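Local coordinates for protein putidaredoxin reductase (Pseudomonas putida, PDB 1Q1R) that carries FAD and, as part of the cytochrome P450cam monooxygenase system, probably passes electrons from NADH to the iron-sulfur protein putidaredoxin, at residues Gly122-Ala127 / Gln224-Val229; Asn128-Leu133 / Asp240-Gly245. One frame throughout, in Å; residues are numbered along the deposited sequence.

Contact 1. Residues Gly122-Ala127 / Gln224-Val229; sequences GAVGKA and QKVTAV
Apolar contact joins A127, V124 and V226. The methyl CB of A127, the first residue past helix 123-126, lies 4.2 Å from V226 CG2. The same branch of V226 meets V124 CG1, also at 4.2 Å, so one methyl of the strand is shared by two residues of the helical turn. In V124 the touching branch is the one anti to the backbone N (chi1 -179°), while in V226 it is the one anti to the carbonyl carbon. V124 extends the apolar patch onto F217 and M219 of strand 214-219, and V226 continues it onto V242.

These residues join the short helix 123-126 to the start of strand 226-231, the middle strand of a three-stranded antiparallel sheet. Further along, a classic bulge sets T227 and A228 opposite the single residue E218, and this part of the strand runs clear of the helix.

No direct hydrogen bond joins the segments; the carbonyl of Q224 instead meets carbon, with A127 CB 3.4 Å from Q224 O. A127 CA makes a CA-H...O contact with that same oxygen at 3.6 Å, bent to 127° at the hydrogen. A water bridges the two backbones, donating to A123 O at 2.9 Å and to Q224 O at 2.8 Å. A turn in the Q224 chain at its second torsion (-65°) brings OE1 within 4.1 Å of A123 CB, a loose approach on the exposed side, while Q224 NE2 is hydrogen-bonded to T221 O.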
loop_
_atom_site.group_PDB
_atom_site.type_symbol
_atom_site.label_atom_id
_atom_site.label_comp_id
_atom_site.label_asym_id
_atom_site.label_seq_id
_atom_site.Cartn_x
_atom_site.Cartn_y
_atom_site.Cartn_z
ATOM N N GLY A 122 -5.291 16.764 -19.354
ATOM C CA GLY A 122 -5.143 18.187 -19.596
ATOM C C GLY A 122 -5.459 19.116 -18.442
ATOM O O GLY A 122 -4.994 18.920 -17.318
ATOM N N ALA A 123 -6.258 20.138 -18.733
ATOM C CA ALA A 123 -6.641 21.143 -17.748
ATOM C C ALA A 123 -7.166 20.563 -16.441
ATOM O O ALA A 123 -6.824 21.047 -15.362
ATOM C CB ALA A 123 -7.683 22.081 -18.351
ATOM N N VAL A 124 -8.001 19.532 -16.535
ATOM C CA VAL A 124 -8.573 18.926 -15.341
ATOM C C VAL A 124 -7.496 18.502 -14.346
ATOM O O VAL A 124 -7.463 18.992 -13.218
ATOM C CB VAL A 124 -9.449 17.708 -15.693
ATOM C CG1 VAL A 124 -10.041 17.111 -14.427
ATOM C CG2 VAL A 124 -10.562 18.133 -16.640
ATOM N N GLY A 125 -6.614 17.602 -14.766
ATOM C CA GLY A 125 -5.552 17.142 -13.887
ATOM C C GLY A 125 -4.693 18.274 -13.341
ATOM O O GLY A 125 -4.182 18.187 -12.221
ATOM N N LYS A 126 -4.543 19.338 -14.128
ATOM C CA LYS A 126 -3.740 20.496 -13.735
ATOM C C LYS A 126 -4.373 21.332 -12.621
ATOM O O LYS A 126 -3.664 21.958 -11.838
ATOM C CB LYS A 126 -3.508 21.417 -14.935
ATOM C CG LYS A 126 -3.107 20.727 -16.224
ATOM C CD LYS A 126 -1.716 20.133 -16.163
ATOM C CE LYS A 126 -1.343 19.525 -17.512
ATOM N NZ LYS A 126 0.003 18.884 -17.490
ATOM N N ALA A 127 -5.702 21.360 -12.566
ATOM C CA ALA A 127 -6.415 22.142 -11.558
ATOM C C ALA A 127 -5.847 21.902 -10.157
ATOM O O ALA A 127 -5.544 20.767 -9.785
ATOM C CB ALA A 127 -7.898 21.801 -11.589
ATOM N N GLN A 224 -9.330 28.121 -13.658
ATOM C CA GLN A 224 -8.920 26.817 -14.168
ATOM C C GLN A 224 -9.075 25.763 -13.069
ATOM O O GLN A 224 -8.196 24.931 -12.864
ATOM C CB GLN A 224 -7.462 26.856 -14.637
ATOM C CG GLN A 224 -7.214 27.729 -15.859
ATOM C CD GLN A 224 -7.910 27.198 -17.096
ATOM O OE1 GLN A 224 -7.570 26.126 -17.605
ATOM N NE2 GLN A 224 -8.893 27.942 -17.584
ATOM N N LYS A 225 -10.192 25.818 -12.356
ATOM C CA LYS A 225 -10.471 24.863 -11.293
ATOM C C LYS A 225 -11.709 24.044 -11.640
ATOM O O LYS A 225 -12.566 24.496 -12.398
ATOM C CB LYS A 225 -10.693 25.596 -9.967
ATOM C CG LYS A 225 -9.428 26.253 -9.422
ATOM C CD LYS A 225 -9.686 27.123 -8.193
ATOM C CE LYS A 225 -10.276 26.340 -7.031
ATOM N NZ LYS A 225 -10.328 27.168 -5.780
ATOM N N VAL A 226 -11.790 22.834 -11.094
ATOM C CA VAL A 226 -12.943 21.978 -11.335
ATOM C C VAL A 226 -14.109 22.545 -10.534
ATOM O O VAL A 226 -13.933 22.967 -9.390
ATOM C CB VAL A 226 -12.676 20.527 -10.865
ATOM C CG1 VAL A 226 -13.971 19.702 -10.935
ATOM C CG2 VAL A 226 -11.590 19.892 -11.729
ATOM N N THR A 227 -15.291 22.579 -11.142
ATOM C CA THR A 227 -16.474 23.073 -10.458
ATOM C C THR A 227 -17.518 21.972 -10.351
ATOM O O THR A 227 -18.467 22.086 -9.578
ATOM C CB THR A 227 -17.105 24.281 -11.192
ATOM O OG1 THR A 227 -17.369 23.927 -12.554
ATOM C CG2 THR A 227 -16.167 25.480 -11.149
ATOM N N ALA A 228 -17.351 20.903 -11.127
ATOM C CA ALA A 228 -18.307 19.802 -11.074
ATOM C C ALA A 228 -17.813 18.524 -11.744
ATOM O O ALA A 228 -17.020 18.559 -12.682
ATOM C CB ALA A 228 -19.638 20.237 -11.696
ATOM N N VAL A 229 -18.294 17.392 -11.242
ATOM C CA VAL A 229 -17.934 16.084 -11.781
ATOM C C VAL A 229 -19.196 15.544 -12.456
ATOM O O VAL A 229 -20.269 15.543 -11.854
ATOM C CB VAL A 229 -17.511 15.109 -10.651
ATOM C CG1 VAL A 229 -17.049 13.781 -11.246
ATOM C CG2 VAL A 229 -16.403 15.734 -9.808
HETATM O O HOH W 1 -6.282 23.784 -14.604
#

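Contact 2. Residues Asn128-Leu133 / Asp240-Gly245; sequences NNFRYL and DLVIAG
N129 holds CG between its backbone N and carbonyl carbon (chi1 70°), the crowded position, and this turns its amide toward D240. F130, with CG anti to the backbone N (chi1 179°), reaches V242 and A244 obliquely with the CD1-CE1 side and CZ of its ring. The N129 amide donates through ND2 to D240 O at 3.0 Å; the oxygen lies close to the amide plane, but the donor stands above the carbonyl plane and uses no lone pair. ND2 also bonds to V226 O, so one amide nitrogen serves two backbone carbonyls.

Beyond it, strands 130-132 and 241-244 run parallel, edge strand and neighbour in the five-stranded parallel sheet of a Rossmann-type domain, as expected of the glutathione reductase fold. V242 N bonds to N129 O (2.8 Å), R131 N to V242 O (2.9 Å) and A244 N to R131 O. At the far end a water accepts from L133 N and donates to A244 O at 2.6 Å, linking the two backbones; the L133 side chain touches FAD.

On the face bearing F130, V242 CG1 meets F130 CD1 at 3.4 Å, while A244 CB touches both F130 CZ (3.7 Å) and Y132 CE2 (3.8 Å). On the other face, R131 turns its guanidinium away to salt bridges with D138 and E137.

Cut back to an alanine, N129 would lose ND2, and the carbonyls of D240 and V226 would probably be left without their shared donor. The buried amide thus serves both carbonyls next to the first rung of the ladder, while the face of F130, V242 and A244 is apolar.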
loop_
_atom_site.group_PDB
_atom_site.type_symbol
_atom_site.label_atom_id
_atom_site.label_comp_id
_atom_site.label_asym_id
_atom_site.label_seq_id
_atom_site.Cartn_x
_atom_site.Cartn_y
_atom_site.Cartn_z
ATOM N N ASN A 128 -5.709 22.973 -9.379
ATOM C CA ASN A 128 -5.162 22.849 -8.034
ATOM C C ASN A 128 -6.151 22.173 -7.087
ATOM O O ASN A 128 -5.790 21.795 -5.966
ATOM C CB ASN A 128 -4.754 24.228 -7.500
ATOM C CG ASN A 128 -5.935 25.093 -7.144
ATOM O OD1 ASN A 128 -6.981 25.033 -7.787
ATOM N ND2 ASN A 128 -5.772 25.921 -6.116
ATOM N N ASN A 129 -7.397 22.018 -7.537
ATOM C CA ASN A 129 -8.398 21.366 -6.710
ATOM C C ASN A 129 -8.767 19.967 -7.212
ATOM O O ASN A 129 -9.835 19.444 -6.910
ATOM C CB ASN A 129 -9.643 22.253 -6.550
ATOM C CG ASN A 129 -10.448 22.383 -7.817
ATOM O OD1 ASN A 129 -9.922 22.286 -8.924
ATOM N ND2 ASN A 129 -11.737 22.641 -7.659
ATOM N N PHE A 130 -7.864 19.377 -7.988
ATOM C CA PHE A 130 -8.016 18.007 -8.470
ATOM C C PHE A 130 -6.663 17.390 -8.139
ATOM O O PHE A 130 -5.637 17.855 -8.630
ATOM C CB PHE A 130 -8.222 17.923 -9.986
ATOM C CG PHE A 130 -8.344 16.504 -10.490
ATOM C CD1 PHE A 130 -9.592 15.896 -10.610
ATOM C CD2 PHE A 130 -7.207 15.749 -10.760
ATOM C CE1 PHE A 130 -9.707 14.559 -10.985
ATOM C CE2 PHE A 130 -7.311 14.403 -11.137
ATOM C CZ PHE A 130 -8.565 13.812 -11.248
ATOM N N ARG A 131 -6.651 16.352 -7.311
ATOM C CA ARG A 131 -5.394 15.725 -6.926
ATOM C C ARG A 131 -5.501 14.228 -6.717
ATOM O O ARG A 131 -6.579 13.703 -6.438
ATOM C CB ARG A 131 -4.882 16.328 -5.608
ATOM C CG ARG A 131 -4.161 17.665 -5.719
ATOM C CD ARG A 131 -2.673 17.467 -5.985
ATOM N NE ARG A 131 -1.960 18.739 -5.980
ATOM C CZ ARG A 131 -0.638 18.863 -6.037
ATOM N NH1 ARG A 131 0.133 17.786 -6.104
ATOM N NH2 ARG A 131 -0.088 20.072 -6.014
ATOM N N TYR A 132 -4.361 13.560 -6.856
ATOM C CA TYR A 132 -4.233 12.137 -6.581
ATOM C C TYR A 132 -3.549 12.203 -5.209
ATOM O O TYR A 132 -3.089 13.275 -4.810
ATOM C CB TYR A 132 -3.305 11.455 -7.594
ATOM C CG TYR A 132 -3.873 11.414 -8.993
ATOM C CD1 TYR A 132 -3.665 12.469 -9.885
ATOM C CD2 TYR A 132 -4.668 10.344 -9.406
ATOM C CE1 TYR A 132 -4.240 12.460 -11.161
ATOM C CE2 TYR A 132 -5.250 10.321 -10.672
ATOM C CZ TYR A 132 -5.033 11.383 -11.545
ATOM O OH TYR A 132 -5.621 11.367 -12.786
ATOM N N LEU A 133 -3.477 11.095 -4.482
ATOM C CA LEU A 133 -2.830 11.132 -3.172
ATOM C C LEU A 133 -1.725 10.097 -3.034
ATOM O O LEU A 133 -1.992 8.917 -2.831
ATOM C CB LEU A 133 -3.863 10.934 -2.056
ATOM C CG LEU A 133 -3.328 10.836 -0.616
ATOM C CD1 LEU A 133 -2.469 12.055 -0.276
ATOM C CD2 LEU A 133 -4.503 10.725 0.348
ATOM N N ASP A 240 -15.882 21.257 -4.966
ATOM C CA ASP A 240 -14.902 22.289 -4.651
ATOM C C ASP A 240 -13.538 21.608 -4.651
ATOM O O ASP A 240 -12.501 22.255 -4.791
ATOM C CB ASP A 240 -15.169 22.887 -3.268
ATOM C CG ASP A 240 -16.475 23.641 -3.206
ATOM O OD1 ASP A 240 -16.645 24.580 -4.007
ATOM O OD2 ASP A 240 -17.329 23.298 -2.360
ATOM N N LEU A 241 -13.556 20.286 -4.502
ATOM C CA LEU A 241 -12.332 19.495 -4.462
ATOM C C LEU A 241 -12.589 18.098 -5.014
ATOM O O LEU A 241 -13.638 17.509 -4.759
ATOM C CB LEU A 241 -11.842 19.386 -3.015
ATOM C CG LEU A 241 -10.537 18.644 -2.723
ATOM C CD1 LEU A 241 -9.364 19.371 -3.378
ATOM C CD2 LEU A 241 -10.338 18.564 -1.205
ATOM N N VAL A 242 -11.631 17.579 -5.772
ATOM C CA VAL A 242 -11.748 16.242 -6.344
ATOM C C VAL A 242 -10.466 15.483 -6.064
ATOM O O VAL A 242 -9.373 15.949 -6.380
ATOM C CB VAL A 242 -11.973 16.272 -7.881
ATOM C CG1 VAL A 242 -12.004 14.843 -8.428
ATOM C CG2 VAL A 242 -13.283 16.984 -8.208
ATOM N N ILE A 243 -10.603 14.315 -5.451
ATOM C CA ILE A 243 -9.455 13.479 -5.138
ATOM C C ILE A 243 -9.665 12.152 -5.848
ATOM O O ILE A 243 -10.672 11.476 -5.638
ATOM C CB ILE A 243 -9.338 13.257 -3.626
ATOM C CG1 ILE A 243 -9.070 14.598 -2.936
ATOM C CG2 ILE A 243 -8.228 12.248 -3.330
ATOM C CD1 ILE A 243 -9.206 14.547 -1.429
ATOM N N ALA A 244 -8.716 11.791 -6.703
ATOM C CA ALA A 244 -8.823 10.558 -7.466
ATOM C C ALA A 244 -7.851 9.485 -6.993
ATOM O O ALA A 244 -6.688 9.762 -6.693
ATOM C CB ALA A 244 -8.597 10.849 -8.957
ATOM N N GLY A 245 -8.347 8.254 -6.941
ATOM C CA GLY A 245 -7.532 7.131 -6.524
ATOM C C GLY A 245 -8.098 5.872 -7.151
ATOM O O GLY A 245 -8.968 5.222 -6.574
HETATM O O HOH W 2 -4.541 8.762 -5.523
#

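How the contacts relate
Contact 2 is the buried one, a parallel strand pair within the five-stranded sheet; contact 1 is smaller, partly exposed and farther from the centre of the chain. Their segments alternate in sequence: helix 123-126 leads through a short loop to strand 130-132, whereas strands 226-231 and 241-244 belong to different sheets. Direct backbone hydrogen bonds hold contact 2, whereas contact 1 relies on a few methyl groups and a bridging water. The two nevertheless touch. V124 O packs on F130 CB, helix against strand, and K225 lies against N128. The antiparallel and parallel sheets meet where V226 and V229 both reach V242.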